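Local coordinates for protein lectin (Trichosanthes anguina, PDB 4HR6) that binds galactosides at two sites in its ricin-type beta-trefoil lectin domains, as part of a three-chain, nontoxic homologue of type II ribosome-inactivating proteins, at residues Gly92-Asn97 against Asn121-Ser126; Val218-Gly223 against Asn230-Met235. All blocks are in the same frame, centred on the assembly; numbering follows the deposited sequence.

Contact 1: residues Gly92-Asn97 against Asn121-Ser126; sequences GGTIMN and NTYSAS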
loop_
_atom_site.group_PDB
_atom_site.type_symbol
_atom_site.label_atom_id
_atom_site.label_comp_id
_atom_site.label_asym_id
_atom_site.label_seq_id
_atom_site.Cartn_x
_atom_site.Cartn_y
_atom_site.Cartn_z
ATOM N N GLY C 92 3.787 11.267 -6.091
ATOM C CA GLY C 92 5.099 11.435 -5.468
ATOM C C GLY C 92 5.204 12.496 -4.382
ATOM O O GLY C 92 6.295 12.718 -3.854
ATOM N N GLY C 93 4.102 13.170 -4.055
ATOM C CA GLY C 93 4.088 14.169 -2.973
ATOM C C GLY C 93 4.376 15.614 -3.382
ATOM O O GLY C 93 4.590 16.484 -2.517
ATOM N N THR C 94 4.393 15.877 -4.684
ATOM C CA THR C 94 4.564 17.229 -5.191
ATOM C C THR C 94 3.211 17.954 -5.261
ATOM O O THR C 94 2.262 17.459 -5.869
ATOM C CB THR C 94 5.163 17.240 -6.601
ATOM O OG1 THR C 94 6.401 16.518 -6.608
ATOM C CG2 THR C 94 5.399 18.683 -7.070
ATOM N N ILE C 95 3.148 19.123 -4.634
ATOM C CA ILE C 95 2.024 20.033 -4.743
ATOM C C ILE C 95 2.466 21.199 -5.609
ATOM O O ILE C 95 3.432 21.879 -5.274
ATOM C CB ILE C 95 1.617 20.551 -3.349
ATOM C CG1 ILE C 95 1.066 19.383 -2.529
ATOM C CG2 ILE C 95 0.606 21.692 -3.467
ATOM C CD1 ILE C 95 0.587 19.744 -1.149
ATOM N N MET C 96 1.755 21.437 -6.701
ATOM C CA MET C 96 2.122 22.490 -7.637
ATOM C C MET C 96 0.889 23.126 -8.298
ATOM O O MET C 96 -0.221 22.616 -8.175
ATOM C CB MET C 96 3.071 21.923 -8.700
ATOM C CG MET C 96 2.490 20.788 -9.527
ATOM S SD MET C 96 1.948 21.269 -11.178
ATOM C CE MET C 96 3.255 20.541 -12.167
ATOM N N ASN C 97 1.109 24.246 -8.983
ATOM C CA ASN C 97 0.082 24.930 -9.771
ATOM C C ASN C 97 0.285 24.644 -11.255
ATOM O O ASN C 97 1.251 25.114 -11.840
ATOM C CB ASN C 97 0.155 26.441 -9.529
ATOM C CG ASN C 97 -0.923 27.220 -10.286
ATOM O OD1 ASN C 97 -1.092 27.081 -11.516
ATOM N ND2 ASN C 97 -1.644 28.062 -9.556
ATOM N N ASN C 121 11.307 23.383 -9.097
ATOM C CA ASN C 121 11.097 22.000 -8.680
ATOM C C ASN C 121 12.322 21.138 -8.964
ATOM O O ASN C 121 12.637 20.864 -10.116
ATOM C CB ASN C 121 9.854 21.411 -9.363
ATOM C CG ASN C 121 9.500 20.017 -8.854
ATOM O OD1 ASN C 121 9.827 19.639 -7.722
ATOM N ND2 ASN C 121 8.826 19.251 -9.691
ATOM N N THR C 122 12.998 20.719 -7.898
ATOM C CA THR C 122 14.132 19.794 -7.985
ATOM C C THR C 122 13.843 18.472 -7.263
ATOM O O THR C 122 14.745 17.657 -7.075
ATOM C CB THR C 122 15.414 20.421 -7.401
ATOM O OG1 THR C 122 15.191 20.827 -6.043
ATOM C CG2 THR C 122 15.825 21.627 -8.237
ATOM N N TYR C 123 12.587 18.262 -6.863
ATOM C CA TYR C 123 12.167 17.011 -6.240
ATOM C C TYR C 123 12.946 16.723 -4.968
ATOM O O TYR C 123 13.406 15.607 -4.734
ATOM C CB TYR C 123 12.288 15.855 -7.224
ATOM C CG TYR C 123 11.386 16.007 -8.422
ATOM C CD1 TYR C 123 10.027 15.712 -8.332
ATOM C CD2 TYR C 123 11.887 16.433 -9.653
ATOM C CE1 TYR C 123 9.194 15.836 -9.433
ATOM C CE2 TYR C 123 11.055 16.563 -10.757
ATOM C CZ TYR C 123 9.711 16.263 -10.639
ATOM O OH TYR C 123 8.878 16.389 -11.727
ATOM N N SER C 124 13.064 17.757 -4.151
ATOM C CA SER C 124 13.757 17.695 -2.885
ATOM C C SER C 124 12.811 17.283 -1.783
ATOM O O SER C 124 11.594 17.427 -1.919
ATOM C CB SER C 124 14.345 19.076 -2.558
ATOM O OG SER C 124 15.056 19.567 -3.684
ATOM N N ALA C 125 13.385 16.798 -0.683
ATOM C CA ALA C 125 12.631 16.456 0.513
ATOM C C ALA C 125 11.926 17.676 1.095
ATOM O O ALA C 125 10.901 17.544 1.769
ATOM C CB ALA C 125 13.537 15.826 1.559
ATOM N N SER C 126 12.473 18.859 0.834
ATOM C CA SER C 126 11.831 20.112 1.221
ATOM C C SER C 126 10.621 20.435 0.325
ATOM O O SER C 126 9.860 21.363 0.628
ATOM C CB SER C 126 12.855 21.256 1.166
ATOM O OG SER C 126 13.414 21.363 -0.137
#
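In the first ricin-type beta-trefoil domain, Thr-94 meets Tyr-123 and Asn-121, which sit in the loop between strands 117-120 and 130-131. Thr-94 stands just before the short strand 95-96. The two backbones stay apart, with 7.7 Å between CA of Thr-94 and CA of Tyr-123, so the contact is made by side chains. OG1 of Thr-94 approaches the Tyr-123 ring obliquely on its CD1-CE1 side, 4.0 Å from CE1 of Tyr-123. This is packing only. The polar partner of the hydroxyl is NH2 of Arg-216, a residue of the second lectin domain. Arg-216 also bonds the carbonyls of Gly-92 and Ser-124, and thus ties both segments together from outside. The methyl CG2 of Thr-94 is the nearest threonine atom to the asparagine, 4.4 Å from ND2 of Asn-121, a loose approach. Ala-104 of strand 103-106 touches both of these side chains.

The loop shapes its own half of the contact. Asn-121 forms an Asx turn, in which OD1 of Asn-121 accepts from the backbone N of Tyr-123 at 3.2 Å. The donor stands above the amide plane, 53° out of it. The other end of the amide, ND2, faces the ring. The tyrosine ring is set beside its own backbone N (chi1 -63°), on the side of ND2. ND2 of Asn-121 lies 3.2 Å above the plane of the Tyr-123 ring, offset toward its rim.

Contact 2: residues Val218-Gly223 against Asn230-Met235; sequences VFLADG and NQRLAM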
loop_
_atom_site.group_PDB
_atom_site.type_symbol
_atom_site.label_atom_id
_atom_site.label_comp_id
_atom_site.label_asym_id
_atom_site.label_seq_id
_atom_site.Cartn_x
_atom_site.Cartn_y
_atom_site.Cartn_z
ATOM N N VAL C 218 9.624 7.420 -2.873
ATOM C CA VAL C 218 8.211 7.059 -2.951
ATOM C C VAL C 218 8.024 5.541 -3.142
ATOM O O VAL C 218 8.628 4.917 -4.035
ATOM C CB VAL C 218 7.467 7.871 -4.039
ATOM C CG1 VAL C 218 8.103 7.699 -5.409
ATOM C CG2 VAL C 218 5.993 7.495 -4.077
ATOM N N PHE C 219 7.180 4.962 -2.288
ATOM C CA PHE C 219 6.770 3.557 -2.401
ATOM C C PHE C 219 5.636 3.448 -3.395
ATOM O O PHE C 219 4.535 3.928 -3.137
ATOM C CB PHE C 219 6.313 3.016 -1.046
ATOM C CG PHE C 219 7.424 2.774 -0.076
ATOM C CD1 PHE C 219 8.101 3.834 0.509
ATOM C CD2 PHE C 219 7.786 1.483 0.273
ATOM C CE1 PHE C 219 9.117 3.607 1.418
ATOM C CE2 PHE C 219 8.803 1.251 1.187
ATOM C CZ PHE C 219 9.470 2.316 1.757
ATOM N N LEU C 220 5.887 2.828 -4.535
ATOM C CA LEU C 220 4.886 2.752 -5.593
ATOM C C LEU C 220 4.235 1.358 -5.687
ATOM O O LEU C 220 4.655 0.401 -5.030
ATOM C CB LEU C 220 5.522 3.128 -6.932
ATOM C CG LEU C 220 6.089 4.547 -7.045
ATOM C CD1 LEU C 220 6.852 4.681 -8.352
ATOM C CD2 LEU C 220 5.021 5.614 -6.956
ATOM N N ALA C 221 3.235 1.258 -6.543
ATOM C CA ALA C 221 2.440 0.037 -6.698
ATOM C C ALA C 221 3.184 -1.098 -7.397
ATOM O O ALA C 221 2.724 -2.225 -7.384
ATOM C CB ALA C 221 1.148 0.354 -7.448
ATOM N N ASP C 222 4.333 -0.809 -8.007
ATOM C CA ASP C 222 5.150 -1.867 -8.629
ATOM C C ASP C 222 6.073 -2.535 -7.619
ATOM O O ASP C 222 6.903 -3.343 -7.987
ATOM C CB ASP C 222 5.983 -1.314 -9.787
ATOM C CG ASP C 222 6.925 -0.201 -9.367
ATOM O OD1 ASP C 222 6.966 0.180 -8.167
ATOM O OD2 ASP C 222 7.620 0.306 -10.258
ATOM N N GLY C 223 5.943 -2.184 -6.350
ATOM C CA GLY C 223 6.815 -2.723 -5.312
ATOM C C GLY C 223 8.159 -2.009 -5.177
ATOM O O GLY C 223 8.936 -2.351 -4.302
ATOM N N ASN C 230 9.831 11.849 -13.523
ATOM C CA ASN C 230 9.770 11.072 -14.766
ATOM C C ASN C 230 11.037 10.236 -14.958
ATOM O O ASN C 230 10.953 9.030 -15.214
ATOM C CB ASN C 230 9.546 11.991 -15.973
ATOM N N GLN C 231 12.202 10.877 -14.825
ATOM C CA GLN C 231 13.496 10.187 -14.928
ATOM C C GLN C 231 13.742 9.393 -13.643
ATOM O O GLN C 231 14.618 9.725 -12.845
ATOM C CB GLN C 231 14.624 11.196 -15.170
ATOM N N ARG C 232 12.962 8.328 -13.472
ATOM C CA ARG C 232 12.821 7.630 -12.192
ATOM C C ARG C 232 13.883 6.549 -11.994
ATOM O O ARG C 232 14.191 5.807 -12.921
ATOM C CB ARG C 232 11.418 7.000 -12.124
ATOM C CG ARG C 232 11.134 6.152 -10.893
ATOM C CD ARG C 232 9.699 5.659 -10.882
ATOM N NE ARG C 232 9.429 4.624 -11.885
ATOM C CZ ARG C 232 9.311 3.311 -11.644
ATOM N NH1 ARG C 232 9.449 2.804 -10.416
ATOM N NH2 ARG C 232 9.053 2.485 -12.655
ATOM N N LEU C 233 14.421 6.456 -10.778
ATOM C CA LEU C 233 15.329 5.367 -10.397
ATOM C C LEU C 233 14.823 4.643 -9.141
ATOM O O LEU C 233 14.192 5.256 -8.276
ATOM C CB LEU C 233 16.743 5.896 -10.128
ATOM C CG LEU C 233 17.422 6.778 -11.186
ATOM C CD1 LEU C 233 18.691 7.402 -10.607
ATOM C CD2 LEU C 233 17.725 5.994 -12.456
ATOM N N ALA C 234 15.164 3.355 -9.035
ATOM C CA ALA C 234 14.704 2.480 -7.953
ATOM C C ALA C 234 15.841 1.940 -7.100
ATOM O O ALA C 234 16.918 1.632 -7.590
ATOM C CB ALA C 234 13.959 1.307 -8.551
ATOM N N MET C 235 15.563 1.794 -5.817
ATOM C CA MET C 235 16.426 1.107 -4.886
ATOM C C MET C 235 16.575 -0.349 -5.352
ATOM O O MET C 235 15.626 -0.959 -5.856
ATOM C CB MET C 235 15.817 1.203 -3.490
ATOM C CG MET C 235 16.792 1.010 -2.359
ATOM S SD MET C 235 16.142 1.496 -0.752
ATOM C CE MET C 235 15.909 3.245 -0.983
#
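NH1 of Arg-232 is gripped from two residues in the second ricin-type beta-trefoil domain. It donates to OD2 of Asp-222 at 3.1 Å, and it is also hydrogen-bonded to OG of Ser-226. The bond to Asp-222 is a salt bridge at the surface of the domain. It joins the hairpin turn between strands 218-219 and 225-226 to the loop leading into strand 234-237. The bond is bent, with an N-H...O angle of 136°. OD2 uses its syn lone pair, yet it lies tilted from the guanidinium plane, and the two flat groups are turned 41° against each other. The groups are thus not coplanar, and the hydrogen bond runs from NH1. NH2 of Arg-232 is 3.5 Å from the same OD2 of Asp-222. The other carboxylate oxygen, OD1, is hydrogen-bonded to OG of Ser-224, which helps fix the rotation of the group.

The turn is type I, from Leu-220 to Gly-223, and is closed by the backbone bond from N of Gly-223 to O of Leu-220 (3.2 Å). It presents Leu-220 and Asp-222 to the same arginine. Arg-232 runs extended from its backbone and then bends at chi3 (72°), which turns the guanidinium to the carboxylate. On the turn, the carbonyl O of Ala-221 is hydrogen-bonded to Arg-121 of a neighbouring chain. Leu-220 also touches Val-91. Its side chain and that of Arg-232 run antiparallel alongside each other, with CD1 of Leu-220 3.9 Å from CD of Arg-232.

How the contacts relate
Contact 1 and contact 2 lie in different lectin domains of one chain and follow each other in sequence. Their centres are about 15 Å apart, and they meet where the domains adjoin. There CA of Gly-92 packs against CG2 of Val-218 at 4.3 Å. Arg-216, two residues before 218-223, links the second domain to contact 1. Contact 1 is more buried; contact 2 is at the surface, beside another chain. Neither includes a residue of the sugar pockets. In contact 2, the side chain of Arg-232 is about 13 Å from a bound methyl alpha-D-galactopyranoside, too far to touch it, and Met-235 directly precedes Asp-236 of that pocket.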